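Long-range contact in Crov588 (Cafeteriavirus, PDB 6NYR), which is of unknown function but folds as a circular leucine-rich-repeat protein built from successive FNIP repeats, an architecture that in relatives often serves binding: residues 210-221 / 231-242. Numbering follows the deposited sequence.
Sequences THLTFGWYFNQQ and LTYLEFGRNFNQ
Tyr233 lays its CB over one face of the His211 imidazole, 3.7 Å from the ring centroid. The two rings are nearly parallel (14°) but slid apart, with centroids 5.2 Å distant, so the methylene and not the phenol makes this CH-pi contact. Thr210 OG1, in the imidazole plane, hydrogen-bonds His211 ND1 and helps to set that ring's rotation. The strands that carry these rings, 211-213 and 233-235, run parallel in register, and Thr210 O accepts from both Thr232 N and Tyr233 N.

On the opposite side of the strands, Leu212 CD2 packs on Leu234 CD1. Next along the chain, Phe214 and Phe236 point the same way and meet rim to rim, CD2 to CD1 at 3.6 Å, with planes 7° apart. Each ring also has a phenylalanine of its own segment over one face, Phe218 and Phe240 respectively, which makes a repeating aromatic ladder.

Farther out, the extended chain of Arg238 runs alongside Trp216, CD over the indole six-membered ring at 3.4 Å from its centroid. Arg238 NH1 is bonded to Asn239 OD1, which steadies the guanidinium. Asn219, with CG anti to the backbone N (chi1 -167°), sends OD1 across to Asn241 N (2.9 Å) and Gln242 NE2 (3.3 Å), which arrive from opposite faces of its amide plane.

Asn241 OD1 in turn accepts from Asn263 N, and Asn197 OD1 from Asn219 N: an asparagine ladder whose polar bonds, together with the apolar packing of the leucine and phenylalanine rows, join neighbouring coils of the leucine-rich-repeat ring.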
loop_
_atom_site.group_PDB
_atom_site.type_symbol
_atom_site.label_atom_id
_atom_site.label_comp_id
_atom_site.label_asym_id
_atom_site.label_seq_id
_atom_site.Cartn_x
_atom_site.Cartn_y
_atom_site.Cartn_z
ATOM N N THR A 210 9.695 -18.887 20.411
ATOM C CA THR A 210 9.739 -19.121 18.973
ATOM C C THR A 210 10.251 -17.929 18.180
ATOM O O THR A 210 10.856 -18.125 17.125
ATOM C CB THR A 210 8.346 -19.501 18.445
ATOM O OG1 THR A 210 7.409 -18.452 18.727
ATOM C CG2 THR A 210 7.869 -20.799 19.087
ATOM N N HIS A 211 10.025 -16.705 18.656
ATOM C CA HIS A 211 10.381 -15.494 17.923
ATOM C C HIS A 211 11.222 -14.608 18.833
ATOM O O HIS A 211 10.762 -14.213 19.910
ATOM C CB HIS A 211 9.137 -14.724 17.465
ATOM C CG HIS A 211 8.381 -15.380 16.353
ATOM N ND1 HIS A 211 7.779 -16.613 16.485
ATOM C CD2 HIS A 211 8.108 -14.960 15.095
ATOM C CE1 HIS A 211 7.177 -16.930 15.352
ATOM N NE2 HIS A 211 7.363 -15.945 14.492
ATOM N N LEU A 212 12.436 -14.279 18.396
ATOM C CA LEU A 212 13.342 -13.432 19.164
ATOM C C LEU A 212 13.825 -12.305 18.265
ATOM O O LEU A 212 14.432 -12.558 17.217
ATOM C CB LEU A 212 14.528 -14.232 19.707
ATOM C CG LEU A 212 15.585 -13.435 20.474
ATOM C CD1 LEU A 212 14.971 -12.723 21.671
ATOM C CD2 LEU A 212 16.734 -14.337 20.919
ATOM N N THR A 213 13.565 -11.069 18.681
ATOM C CA THR A 213 13.947 -9.880 17.936
ATOM C C THR A 213 14.792 -8.982 18.825
ATOM O O THR A 213 14.372 -8.635 19.934
ATOM C CB THR A 213 12.710 -9.102 17.456
ATOM O OG1 THR A 213 11.907 -9.941 16.621
ATOM C CG2 THR A 213 13.118 -7.855 16.683
ATOM N N PHE A 214 15.982 -8.619 18.345
ATOM C CA PHE A 214 16.823 -7.641 19.020
ATOM C C PHE A 214 16.670 -6.275 18.363
ATOM O O PHE A 214 16.152 -6.139 17.250
ATOM C CB PHE A 214 18.305 -8.055 19.015
ATOM C CG PHE A 214 18.593 -9.270 19.833
ATOM C CD1 PHE A 214 18.584 -9.205 21.216
ATOM C CD2 PHE A 214 18.878 -10.477 19.223
ATOM C CE1 PHE A 214 18.838 -10.327 21.979
ATOM C CE2 PHE A 214 19.140 -11.606 19.978
ATOM C CZ PHE A 214 19.120 -11.531 21.358
ATOM N N GLY A 215 17.161 -5.259 19.064
ATOM C CA GLY A 215 17.068 -3.894 18.598
ATOM C C GLY A 215 18.402 -3.235 18.312
ATOM O O GLY A 215 19.454 -3.881 18.311
ATOM N N TRP A 216 18.351 -1.915 18.120
ATOM C CA TRP A 216 19.469 -1.134 17.609
ATOM C C TRP A 216 20.804 -1.478 18.250
ATOM O O TRP A 216 21.767 -1.810 17.550
ATOM C CB TRP A 216 19.131 0.346 17.817
ATOM C CG TRP A 216 20.021 1.355 17.170
ATOM C CD1 TRP A 216 21.264 1.742 17.578
ATOM C CD2 TRP A 216 19.712 2.146 16.021
ATOM N NE1 TRP A 216 21.755 2.711 16.742
ATOM C CE2 TRP A 216 20.820 2.980 15.777
ATOM C CE3 TRP A 216 18.606 2.228 15.167
ATOM C CZ2 TRP A 216 20.857 3.879 14.713
ATOM C CZ3 TRP A 216 18.645 3.119 14.111
ATOM C CH2 TRP A 216 19.760 3.933 13.893
ATOM N N TYR A 217 20.891 -1.395 19.576
ATOM C CA TYR A 217 22.192 -1.414 20.231
ATOM C C TYR A 217 22.642 -2.795 20.695
ATOM O O TYR A 217 23.778 -2.922 21.170
ATOM C CB TYR A 217 22.205 -0.454 21.437
ATOM C CG TYR A 217 22.274 1.010 21.049
ATOM C CD1 TYR A 217 23.487 1.610 20.728
ATOM C CD2 TYR A 217 21.128 1.793 21.004
ATOM C CE1 TYR A 217 23.553 2.939 20.364
ATOM C CE2 TYR A 217 21.187 3.128 20.647
ATOM C CZ TYR A 217 22.400 3.696 20.327
ATOM O OH TYR A 217 22.459 5.024 19.970
ATOM N N PHE A 218 21.813 -3.828 20.576
ATOM C CA PHE A 218 22.232 -5.131 21.068
ATOM C C PHE A 218 23.477 -5.604 20.327
ATOM O O PHE A 218 23.480 -5.701 19.095
ATOM C CB PHE A 218 21.135 -6.174 20.913
ATOM C CG PHE A 218 21.550 -7.539 21.392
ATOM C CD1 PHE A 218 21.526 -7.851 22.745
ATOM C CD2 PHE A 218 21.990 -8.498 20.496
ATOM C CE1 PHE A 218 21.916 -9.100 23.188
ATOM C CE2 PHE A 218 22.381 -9.749 20.935
ATOM C CZ PHE A 218 22.344 -10.047 22.282
ATOM N N ASN A 219 24.534 -5.910 21.079
ATOM C CA ASN A 219 25.768 -6.393 20.471
ATOM C C ASN A 219 26.575 -7.217 21.467
ATOM O O ASN A 219 27.719 -6.874 21.785
ATOM C CB ASN A 219 26.607 -5.228 19.948
ATOM C CG ASN A 219 27.731 -5.688 19.038
ATOM O OD1 ASN A 219 27.715 -6.811 18.534
ATOM N ND2 ASN A 219 28.702 -4.819 18.813
ATOM N N GLN A 220 25.989 -8.307 21.954
ATOM C CA GLN A 220 26.662 -9.238 22.846
ATOM C C GLN A 220 26.757 -10.591 22.160
ATOM O O GLN A 220 25.904 -10.944 21.340
ATOM C CB GLN A 220 25.909 -9.393 24.172
ATOM C CG GLN A 220 25.757 -8.113 24.963
ATOM C CD GLN A 220 27.080 -7.575 25.467
ATOM O OE1 GLN A 220 27.951 -8.332 25.899
ATOM N NE2 GLN A 220 27.240 -6.258 25.409
ATOM N N GLN A 221 27.792 -11.353 22.499
ATOM C CA GLN A 221 27.921 -12.677 21.912
ATOM C C GLN A 221 26.778 -13.591 22.331
ATOM O O GLN A 221 26.210 -13.466 23.418
ATOM C CB GLN A 221 29.251 -13.345 22.255
ATOM C CG GLN A 221 30.396 -12.715 21.544
ATOM C CD GLN A 221 31.597 -13.637 21.444
ATOM O OE1 GLN A 221 31.709 -14.630 22.161
ATOM N NE2 GLN A 221 32.406 -13.405 20.418
ATOM N N LEU A 231 13.194 -22.093 19.039
ATOM C CA LEU A 231 13.255 -20.872 18.250
ATOM C C LEU A 231 13.141 -21.177 16.762
ATOM O O LEU A 231 13.872 -22.015 16.227
ATOM C CB LEU A 231 14.564 -20.136 18.533
ATOM C CG LEU A 231 14.528 -18.623 18.324
ATOM C CD1 LEU A 231 13.666 -17.973 19.409
ATOM C CD2 LEU A 231 15.926 -18.029 18.302
ATOM N N THR A 232 12.224 -20.477 16.091
ATOM C CA THR A 232 12.115 -20.539 14.642
ATOM C C THR A 232 12.456 -19.227 13.950
ATOM O O THR A 232 12.836 -19.250 12.776
ATOM C CB THR A 232 10.690 -20.944 14.235
ATOM O OG1 THR A 232 9.774 -19.890 14.567
ATOM C CG2 THR A 232 10.278 -22.215 14.960
ATOM N N TYR A 233 12.331 -18.097 14.643
ATOM C CA TYR A 233 12.514 -16.771 14.070
ATOM C C TYR A 233 13.540 -16.022 14.907
ATOM O O TYR A 233 13.397 -15.930 16.132
ATOM C CB TYR A 233 11.181 -16.007 14.030
ATOM C CG TYR A 233 11.272 -14.621 13.427
ATOM C CD1 TYR A 233 11.787 -13.560 14.157
ATOM C CD2 TYR A 233 10.835 -14.370 12.130
ATOM C CE1 TYR A 233 11.876 -12.293 13.619
ATOM C CE2 TYR A 233 10.919 -13.103 11.585
ATOM C CZ TYR A 233 11.439 -12.066 12.334
ATOM O OH TYR A 233 11.529 -10.797 11.804
ATOM N N LEU A 234 14.580 -15.505 14.248
ATOM C CA LEU A 234 15.627 -14.738 14.920
ATOM C C LEU A 234 15.977 -13.527 14.068
ATOM O O LEU A 234 16.419 -13.679 12.925
ATOM C CB LEU A 234 16.870 -15.604 15.166
ATOM C CG LEU A 234 18.069 -14.957 15.854
ATOM C CD1 LEU A 234 17.688 -14.430 17.224
ATOM C CD2 LEU A 234 19.217 -15.951 15.963
ATOM N N GLU A 235 15.786 -12.332 14.628
ATOM C CA GLU A 235 16.080 -11.080 13.939
ATOM C C GLU A 235 17.003 -10.233 14.801
ATOM O O GLU A 235 16.625 -9.835 15.909
ATOM C CB GLU A 235 14.796 -10.306 13.626
ATOM C CG GLU A 235 15.046 -8.909 13.067
ATOM C CD GLU A 235 13.764 -8.139 12.801
ATOM O OE1 GLU A 235 12.690 -8.770 12.761
ATOM O OE2 GLU A 235 13.837 -6.905 12.623
ATOM N N PHE A 236 18.199 -9.948 14.290
ATOM C CA PHE A 236 19.134 -9.085 14.994
ATOM C C PHE A 236 18.889 -7.617 14.649
ATOM O O PHE A 236 18.212 -7.279 13.677
ATOM C CB PHE A 236 20.591 -9.442 14.668
ATOM C CG PHE A 236 21.028 -10.756 15.231
ATOM C CD1 PHE A 236 21.237 -10.903 16.586
ATOM C CD2 PHE A 236 21.238 -11.845 14.401
ATOM C CE1 PHE A 236 21.631 -12.116 17.111
ATOM C CE2 PHE A 236 21.637 -13.058 14.918
ATOM C CZ PHE A 236 21.834 -13.193 16.275
ATOM N N GLY A 237 19.478 -6.737 15.459
ATOM C CA GLY A 237 19.338 -5.310 15.284
ATOM C C GLY A 237 20.522 -4.685 14.566
ATOM O O GLY A 237 21.432 -5.362 14.082
ATOM N N ARG A 238 20.495 -3.352 14.504
ATOM C CA ARG A 238 21.463 -2.617 13.701
ATOM C C ARG A 238 22.893 -3.011 14.052
ATOM O O ARG A 238 23.698 -3.327 13.169
ATOM C CB ARG A 238 21.253 -1.114 13.890
ATOM C CG ARG A 238 22.088 -0.244 12.966
ATOM C CD ARG A 238 22.096 1.205 13.427
ATOM N NE ARG A 238 22.936 2.050 12.582
ATOM C CZ ARG A 238 24.223 2.314 12.791
ATOM N NH1 ARG A 238 24.859 1.802 13.831
ATOM N NH2 ARG A 238 24.872 3.100 11.949
ATOM N N ASN A 239 23.231 -2.983 15.340
ATOM C CA ASN A 239 24.619 -3.019 15.772
ATOM C C ASN A 239 25.165 -4.416 16.041
ATOM O O ASN A 239 26.369 -4.548 16.285
ATOM C CB ASN A 239 24.789 -2.183 17.045
ATOM C CG ASN A 239 24.694 -0.695 16.788
ATOM O OD1 ASN A 239 24.500 -0.258 15.654
ATOM N ND2 ASN A 239 24.808 0.097 17.849
ATOM N N PHE A 240 24.332 -5.454 16.030
ATOM C CA PHE A 240 24.849 -6.781 16.338
ATOM C C PHE A 240 25.923 -7.177 15.330
ATOM O O PHE A 240 25.666 -7.221 14.123
ATOM C CB PHE A 240 23.750 -7.833 16.340
ATOM C CG PHE A 240 24.280 -9.230 16.508
ATOM C CD1 PHE A 240 24.585 -9.724 17.763
ATOM C CD2 PHE A 240 24.515 -10.033 15.402
ATOM C CE1 PHE A 240 25.089 -11.006 17.914
ATOM C CE2 PHE A 240 25.019 -11.308 15.546
ATOM C CZ PHE A 240 25.307 -11.796 16.807
ATOM N N ASN A 241 27.118 -7.485 15.827
ATOM C CA ASN A 241 28.236 -7.854 14.970
ATOM C C ASN A 241 29.203 -8.746 15.751
ATOM O O ASN A 241 30.372 -8.423 15.965
ATOM C CB ASN A 241 28.940 -6.608 14.437
ATOM C CG ASN A 241 29.864 -6.911 13.268
ATOM O OD1 ASN A 241 29.734 -7.952 12.618
ATOM N ND2 ASN A 241 30.804 -6.009 13.000
ATOM N N GLN A 242 28.717 -9.898 16.203
ATOM C CA GLN A 242 29.538 -10.871 16.907
ATOM C C GLN A 242 29.609 -12.160 16.101
ATOM O O GLN A 242 28.683 -12.494 15.357
ATOM C CB GLN A 242 28.982 -11.183 18.303
ATOM C CG GLN A 242 28.967 -9.994 19.232
ATOM C CD GLN A 242 30.360 -9.501 19.548
ATOM O OE1 GLN A 242 31.262 -10.292 19.837
ATOM N NE2 GLN A 242 30.553 -8.189 19.473
HETATM O O HOH W 1 21.462 -5.610 17.660
HETATM O O HOH W 2 25.976 -1.045 20.735
#